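Local coordinates for protein intracellular protease/amidase (Salmonella enterica subsp. enterica serovar Typhimurium, PDB 4K2H) that is of uncertain function but belongs to the DJ-1/PfpI family, binds zinc ions, and may act as a peptidase or amidase, at residues F162-S167 / A175-Q180. The protein carries 1 engineered substitution. Numbering follows the deposited sequence.
Sequences FALTLS and APVREQ
Val177 sets its two methyl groups against Leu164 and Ser167 in a small, buried, apolar helix-to-helix contact between helix 159-171 and the C-terminal helix 174-183, which follows it after a brief turn. Only 152 Å² is buried between the segments, and no hydrogen bond crosses. The backbones come nearest at Leu164 and Val177, whose CA atoms lie 6.3 Å apart. Each branch of the valine has its own neighbour. CG1, anti to the backbone N (chi1 179°), lies 3.7 Å from Leu164 CD2 and just as close to Leu164 CB, so it rests on both the root and one end of the leucine. The same methyl also lies 3.7 Å from Leu164 O. CG2, beside the backbone N of the valine, faces the next turn of the helix and sits 4.2 Å from Ser167 CB, a looser touch, and about as far from the backbone carbon Ser167 C. Ser167 offers carbon here because its hydroxyl is turned back along its own helix: with chi1 at -65°, OG reaches Ala163 O at 2.9 Å. It comes from above the carbonyl plane, 35° out of it. Ser167 N bonds the same oxygen from the opposite face, so two donors grip one acceptor. Around this contact, Leu164 also packs on Ile26 and Ser167 on Leu27, both of helix 17-29, while Trp188 at the C-terminus touches Leu164 and Val177. Arg178 NH1 also forms a salt bridge with Trp188 OXT, the chain terminus. Thus the hydroxyl of Ser167 is satisfied within its own helix, and what joins the C-terminal helix to helix 159-171 at this point is van der Waals contact, mostly between aliphatic groups, with no directional bond between the segments.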
loop_
_atom_site.group_PDB
_atom_site.type_symbol
_atom_site.label_atom_id
_atom_site.label_comp_id
_atom_site.label_asym_id
_atom_site.label_seq_id
_atom_site.Cartn_x
_atom_site.Cartn_y
_atom_site.Cartn_z
ATOM N N PHE A 162 5.409 0.177 11.563
ATOM C CA PHE A 162 4.409 1.088 12.131
ATOM C C PHE A 162 3.071 0.395 12.328
ATOM O O PHE A 162 2.475 0.469 13.416
ATOM C CB PHE A 162 4.289 2.325 11.228
ATOM C CG PHE A 162 3.085 3.197 11.509
ATOM C CD1 PHE A 162 3.128 4.183 12.497
ATOM C CD2 PHE A 162 1.924 3.058 10.754
ATOM C CE1 PHE A 162 2.026 4.997 12.738
ATOM C CE2 PHE A 162 0.830 3.877 10.982
ATOM C CZ PHE A 162 0.878 4.835 11.996
ATOM N N ALA A 163 2.605 -0.271 11.275
ATOM C CA ALA A 163 1.324 -0.968 11.301
ATOM C C ALA A 163 1.311 -2.145 12.290
ATOM O O ALA A 163 0.352 -2.328 13.042
ATOM C CB ALA A 163 0.960 -1.454 9.898
ATOM N N LEU A 164 2.377 -2.953 12.283
ATOM C CA LEU A 164 2.435 -4.102 13.203
ATOM C C LEU A 164 2.501 -3.608 14.650
ATOM O O LEU A 164 1.782 -4.100 15.499
ATOM C CB LEU A 164 3.573 -5.043 12.835
ATOM C CG LEU A 164 3.406 -5.654 11.436
ATOM C CD1 LEU A 164 4.718 -6.239 10.961
ATOM C CD2 LEU A 164 2.300 -6.703 11.320
ATOM N N THR A 165 3.290 -2.577 14.907
ATOM C CA THR A 165 3.385 -2.008 16.255
ATOM C C THR A 165 2.069 -1.445 16.747
ATOM O O THR A 165 1.636 -1.731 17.877
ATOM C CB THR A 165 4.458 -0.920 16.321
ATOM O OG1 THR A 165 5.676 -1.516 15.926
ATOM C CG2 THR A 165 4.633 -0.379 17.735
ATOM N N LEU A 166 1.419 -0.665 15.900
ATOM C CA LEU A 166 0.091 -0.181 16.217
ATOM C C LEU A 166 -0.827 -1.356 16.542
ATOM O O LEU A 166 -1.545 -1.318 17.542
ATOM C CB LEU A 166 -0.480 0.637 15.051
ATOM C CG LEU A 166 -1.968 0.996 15.131
ATOM C CD1 LEU A 166 -2.300 1.751 16.410
ATOM C CD2 LEU A 166 -2.373 1.819 13.918
ATOM N N SER A 167 -0.817 -2.391 15.693
ATOM C CA SER A 167 -1.723 -3.522 15.869
ATOM C C SER A 167 -1.480 -4.231 17.204
ATOM O O SER A 167 -2.413 -4.601 17.915
ATOM C CB SER A 167 -1.540 -4.543 14.755
ATOM O OG SER A 167 -1.902 -4.022 13.489
ATOM N N ALA A 175 1.602 -11.961 19.682
ATOM C CA ALA A 175 1.581 -13.280 19.018
ATOM C C ALA A 175 0.761 -13.310 17.728
ATOM O O ALA A 175 1.243 -13.784 16.688
ATOM C CB ALA A 175 1.106 -14.372 19.986
ATOM N N PRO A 176 -0.479 -12.805 17.774
ATOM C CA PRO A 176 -1.241 -12.821 16.532
ATOM C C PRO A 176 -0.615 -11.893 15.480
ATOM O O PRO A 176 -0.678 -12.190 14.287
ATOM C CB PRO A 176 -2.634 -12.333 16.948
ATOM C CG PRO A 176 -2.628 -12.314 18.440
ATOM C CD PRO A 176 -1.205 -12.138 18.857
ATOM N N VAL A 177 0.020 -10.817 15.942
ATOM C CA VAL A 177 0.722 -9.885 15.066
ATOM C C VAL A 177 1.903 -10.542 14.369
ATOM O O VAL A 177 1.952 -10.575 13.145
ATOM C CB VAL A 177 1.244 -8.661 15.828
ATOM C CG1 VAL A 177 1.976 -7.740 14.881
ATOM C CG2 VAL A 177 0.101 -7.945 16.508
ATOM N N ARG A 178 2.855 -11.037 15.154
ATOM C CA ARG A 178 3.999 -11.790 14.634
ATOM C C ARG A 178 3.573 -12.904 13.683
ATOM O O ARG A 178 4.241 -13.172 12.701
ATOM C CB ARG A 178 4.809 -12.379 15.777
ATOM C CG ARG A 178 5.978 -13.222 15.307
ATOM C CD ARG A 178 7.114 -13.251 16.316
ATOM N NE ARG A 178 7.746 -11.934 16.446
ATOM C CZ ARG A 178 7.672 -11.142 17.521
ATOM N NH1 ARG A 178 8.292 -9.965 17.510
ATOM N NH2 ARG A 178 6.989 -11.505 18.607
ATOM N N GLU A 179 2.453 -13.539 13.978
ATOM C CA GLU A 179 1.938 -14.594 13.131
ATOM C C GLU A 179 1.483 -14.068 11.767
ATOM O O GLU A 179 1.691 -14.734 10.763
ATOM C CB GLU A 179 0.795 -15.310 13.839
ATOM C CG GLU A 179 0.208 -16.468 13.053
ATOM C CD GLU A 179 -0.369 -17.580 13.931
ATOM O OE1 GLU A 179 -0.238 -17.531 15.183
ATOM O OE2 GLU A 179 -0.954 -18.518 13.349
ATOM N N GLN A 180 0.872 -12.880 11.731
ATOM C CA GLN A 180 0.497 -12.258 10.454
ATOM C C GLN A 180 1.716 -11.794 9.682
ATOM O O GLN A 180 1.798 -11.998 8.489
ATOM C CB GLN A 180 -0.449 -11.062 10.647
ATOM C CG GLN A 180 -1.919 -11.405 10.542
ATOM C CD GLN A 180 -2.290 -12.037 9.212
ATOM O OE1 GLN A 180 -1.846 -11.608 8.134
ATOM N NE2 GLN A 180 -3.098 -13.072 9.284
#